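Local coordinates for uncharacterized protein (Bacteroides caccae, PDB 4L7A) that is of unknown function but is probably a zinc-dependent metallopeptidase, at residues N155-Y160 against L233-K238. Numbering follows the deposited sequence.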
ATOM      1  N   ASN A 155      -3.501  19.245   4.659  1.00 24.83           N
ATOM      2  CA  ASN A 155      -2.692  18.999   5.832  1.00 25.93           C
ATOM      3  C   ASN A 155      -3.497  18.409   6.987  1.00 25.26           C
ATOM      4  O   ASN A 155      -4.648  18.815   7.209  1.00 24.76           O
ATOM      5  CB  ASN A 155      -2.001  20.279   6.250  1.00 28.26           C
ATOM      6  CG  ASN A 155      -0.873  20.650   5.282  1.00 30.27           C
ATOM      7  OD1 ASN A 155      -0.498  19.887   4.367  1.00 31.14           O
ATOM      8  ND2 ASN A 155      -0.352  21.820   5.463  1.00 31.16           N
ATOM      9  N   TYR A 156      -2.896  17.471   7.719  1.00 23.99           N
ATOM     10  CA  TYR A 156      -3.560  16.868   8.867  1.00 26.02           C
ATOM     11  C   TYR A 156      -3.492  17.853  10.046  1.00 28.71           C
ATOM     12  O   TYR A 156      -2.699  18.787   9.991  1.00 29.41           O
ATOM     13  CB  TYR A 156      -2.961  15.485   9.206  1.00 26.28           C
ATOM     14  CG  TYR A 156      -1.490  15.494   9.612  1.00 26.37           C
ATOM     15  CD1 TYR A 156      -1.143  15.832  10.907  1.00 25.70           C
ATOM     16  CD2 TYR A 156      -0.463  15.181   8.711  1.00 25.13           C
ATOM     17  CE1 TYR A 156       0.121  15.871  11.286  1.00 25.54           C
ATOM     18  CE2 TYR A 156       0.856  15.263   9.104  1.00 25.14           C
ATOM     19  CZ  TYR A 156       1.116  15.586  10.397  1.00 25.42           C
ATOM     20  OH  TYR A 156       2.376  15.650  10.896  1.00 27.01           O
ATOM     21  N   PRO A 157      -4.309  17.646  11.120  1.00 30.21           N
ATOM     22  CA  PRO A 157      -4.257  18.588  12.272  1.00 30.86           C
ATOM     23  C   PRO A 157      -2.923  18.670  12.978  1.00 28.91           C
ATOM     24  O   PRO A 157      -2.345  17.661  13.320  1.00 28.41           O
ATOM     25  CB  PRO A 157      -5.337  18.059  13.220  1.00 31.77           C
ATOM     26  CG  PRO A 157      -6.252  17.280  12.336  1.00 31.31           C
ATOM     27  CD  PRO A 157      -5.332  16.608  11.350  1.00 30.04           C
ATOM     28  N   VAL A 158      -2.446  19.892  13.178  1.00 29.44           N
ATOM     29  CA  VAL A 158      -1.157  20.109  13.798  1.00 30.83           C
ATOM     30  C   VAL A 158      -1.105  19.507  15.181  1.00 29.46           C
ATOM     31  O   VAL A 158      -0.036  19.123  15.635  1.00 31.03           O
ATOM     32  CB  VAL A 158      -0.777  21.621  13.886  1.00 34.05           C
ATOM     33  CG1 VAL A 158      -0.673  22.202  12.494  1.00 35.20           C
ATOM     34  CG2 VAL A 158      -1.780  22.427  14.717  1.00 34.40           C
ATOM     35  N   ASP A 159      -2.239  19.421  15.854  1.00 28.35           N
ATOM     36  CA  ASP A 159      -2.246  18.793  17.185  1.00 29.21           C
ATOM     37  C   ASP A 159      -1.805  17.313  17.217  1.00 26.30           C
ATOM     38  O   ASP A 159      -1.416  16.842  18.266  1.00 26.10           O
ATOM     39  CB  ASP A 159      -3.617  18.935  17.842  1.00 31.77           C
ATOM     40  CG  ASP A 159      -3.903  20.358  18.360  1.00 34.75           C
ATOM     41  OD1 ASP A 159      -3.009  21.247  18.419  1.00 35.61           O
ATOM     42  OD2 ASP A 159      -5.061  20.557  18.734  1.00 37.64           O
ATOM     43  N   TYR A 160      -1.819  16.600  16.086  1.00 24.14           N
ATOM     44  CA  TYR A 160      -1.373  15.202  16.042  1.00 23.23           C
ATOM     45  C   TYR A 160       0.053  15.130  16.501  1.00 23.94           C
ATOM     46  O   TYR A 160       0.432  14.212  17.255  1.00 21.94           O
ATOM     47  CB  TYR A 160      -1.476  14.601  14.620  1.00 23.44           C
ATOM     48  CG  TYR A 160      -1.213  13.138  14.546  1.00 23.33           C
ATOM     49  CD1 TYR A 160       0.078  12.653  14.478  1.00 24.45           C
ATOM     50  CD2 TYR A 160      -2.258  12.222  14.529  1.00 22.87           C
ATOM     51  CE1 TYR A 160       0.306  11.282  14.431  1.00 23.94           C
ATOM     52  CE2 TYR A 160      -2.050  10.889  14.451  1.00 22.05           C
ATOM     53  CZ  TYR A 160      -0.780  10.413  14.417  1.00 23.69           C
ATOM     54  OH  TYR A 160      -0.590   9.062  14.357  1.00 23.21           O
ATOM     55  N   LEU A 233      -5.762   7.336  16.400  1.00 21.22           N
ATOM     56  CA  LEU A 233      -6.722   6.750  15.457  1.00 21.12           C
ATOM     57  C   LEU A 233      -8.002   7.545  15.357  1.00 21.64           C
ATOM     58  O   LEU A 233      -8.550   7.682  14.259  1.00 20.56           O
ATOM     59  CB  LEU A 233      -7.009   5.300  15.809  1.00 21.03           C
ATOM     60  CG  LEU A 233      -8.068   4.590  14.983  1.00 21.20           C
ATOM     61  CD1 LEU A 233      -7.615   4.364  13.552  1.00 20.83           C
ATOM     62  CD2 LEU A 233      -8.424   3.232  15.631  1.00 24.26           C
ATOM     63  N   ALA A 234      -8.497   8.079  16.480  1.00 22.88           N
ATOM     64  CA  ALA A 234      -9.712   8.864  16.412  1.00 23.94           C
ATOM     65  C   ALA A 234      -9.456  10.117  15.573  1.00 24.18           C
ATOM     66  O   ALA A 234     -10.292  10.539  14.749  1.00 24.26           O
ATOM     67  CB  ALA A 234     -10.181   9.234  17.768  1.00 25.76           C
HETATM   68  N   MSE A 235      -8.291  10.712  15.764  1.00 25.07           N
HETATM   69  CA  MSE A 235      -7.941  11.922  15.032  1.00 26.17           C
HETATM   70  C   MSE A 235      -7.801  11.664  13.518  1.00 25.21           C
HETATM   71  O   MSE A 235      -8.274  12.445  12.689  1.00 24.35           O
HETATM   72  CB  MSE A 235      -6.659  12.509  15.585  1.00 28.15           C
HETATM   73  CG  MSE A 235      -6.444  13.937  15.062  1.00 32.41           C
HETATM   74 SE   MSE A 235      -5.051  14.901  16.058  0.75 36.87          SE
HETATM   75  CE  MSE A 235      -5.888  15.020  17.779  1.00 34.71           C
ATOM     76  N   VAL A 236      -7.178  10.547  13.163  1.00 23.88           N
ATOM     77  CA  VAL A 236      -7.108  10.116  11.751  1.00 23.91           C
ATOM     78  C   VAL A 236      -8.514   9.871  11.152  1.00 24.06           C
ATOM     79  O   VAL A 236      -8.810  10.344  10.061  1.00 22.53           O
ATOM     80  CB  VAL A 236      -6.249   8.836  11.580  1.00 23.42           C
ATOM     81  CG1 VAL A 236      -6.257   8.329  10.124  1.00 24.67           C
ATOM     82  CG2 VAL A 236      -4.819   9.137  11.974  1.00 23.85           C
ATOM     83  N   LYS A 237      -9.347   9.107  11.850  1.00 22.98           N
ATOM     84  CA  LYS A 237     -10.708   8.912  11.406  1.00 22.89           C
ATOM     85  C   LYS A 237     -11.388  10.266  11.127  1.00 23.58           C
ATOM     86  O   LYS A 237     -12.043  10.437  10.101  1.00 23.04           O
ATOM     87  CB  LYS A 237     -11.484   8.131  12.426  1.00 23.16           C
ATOM     88  CG  LYS A 237     -11.201   6.657  12.393  1.00 23.66           C
ATOM     89  CD  LYS A 237     -12.040   5.929  13.496  1.00 25.55           C
ATOM     90  CE  LYS A 237     -11.826   4.406  13.378  1.00 24.71           C
ATOM     91  NZ  LYS A 237     -12.177   3.722  14.678  1.00 25.49           N
ATOM     92  N   LYS A 238     -11.238  11.210  12.054  1.00 25.48           N
ATOM     93  CA  LYS A 238     -11.856  12.515  11.939  1.00 26.19           C
ATOM     94  C   LYS A 238     -11.304  13.296  10.748  1.00 25.70           C
ATOM     95  O   LYS A 238     -12.048  13.904  10.018  1.00 24.19           O
ATOM     96  CB  LYS A 238     -11.676  13.293  13.244  1.00 29.46           C
ATOM     97  CG  LYS A 238     -12.284  14.717  13.215  1.00 32.47           C
ATOM     98  CD  LYS A 238     -12.312  15.380  14.607  1.00 35.31           C
ATOM     99  CE  LYS A 238     -12.475  16.907  14.505  1.00 37.53           C
ATOM    100  NZ  LYS A 238     -13.753  17.315  13.846  1.00 39.97           N
TER
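The ring of Y156 packs edge-to-face with H151 of helix 131-153, and Y156 OH hydrogen-bonds D161 OD1, so the start of the loop is tied to the helices on both sides. P157 opens a type I beta turn that ends at Y160. The turn is closed by a hydrogen bond from Y160 N to P157 O, 3.0 Å long. The CB of P157 points toward helix 211-244 and lies 4.3 Å from M235 SE. P157 also touches Y239, one helical turn further on.

M235, a selenomethionine, carries the contact. Its CG is anti to the backbone N and chi2 is extended, so the chain reaches straight out from the helix. It then bends at chi3 (-66°). This brings M235 SE against the turn. D159 contributes mainly backbone, its C atom lying 4.2 Å from M235 SE.

Y160 is buried. M235 SE lies 3.7 Å from Y160 N and 3.9 Å from Y160 CB. Y160 CG is anti to the backbone N (chi1 -172°), and the two side chains cross obliquely. M235 SE sits at the edge of the Y160 ring, 5.4 Å from the ring centroid and 75° off the ring normal. Y160 CE2 meets V236 CG2 at 4.1 Å. The Y160 side chain also touches I199 and V202 of helix 195-208, and Y160 OH hydrogen-bonds D198 OD1. No hydrogen bond joins the two segments. The arrangement is an edge-on Met-aromatic contact, packing a beta turn between helices 131-153 and 160-163 onto the long helix 211-244.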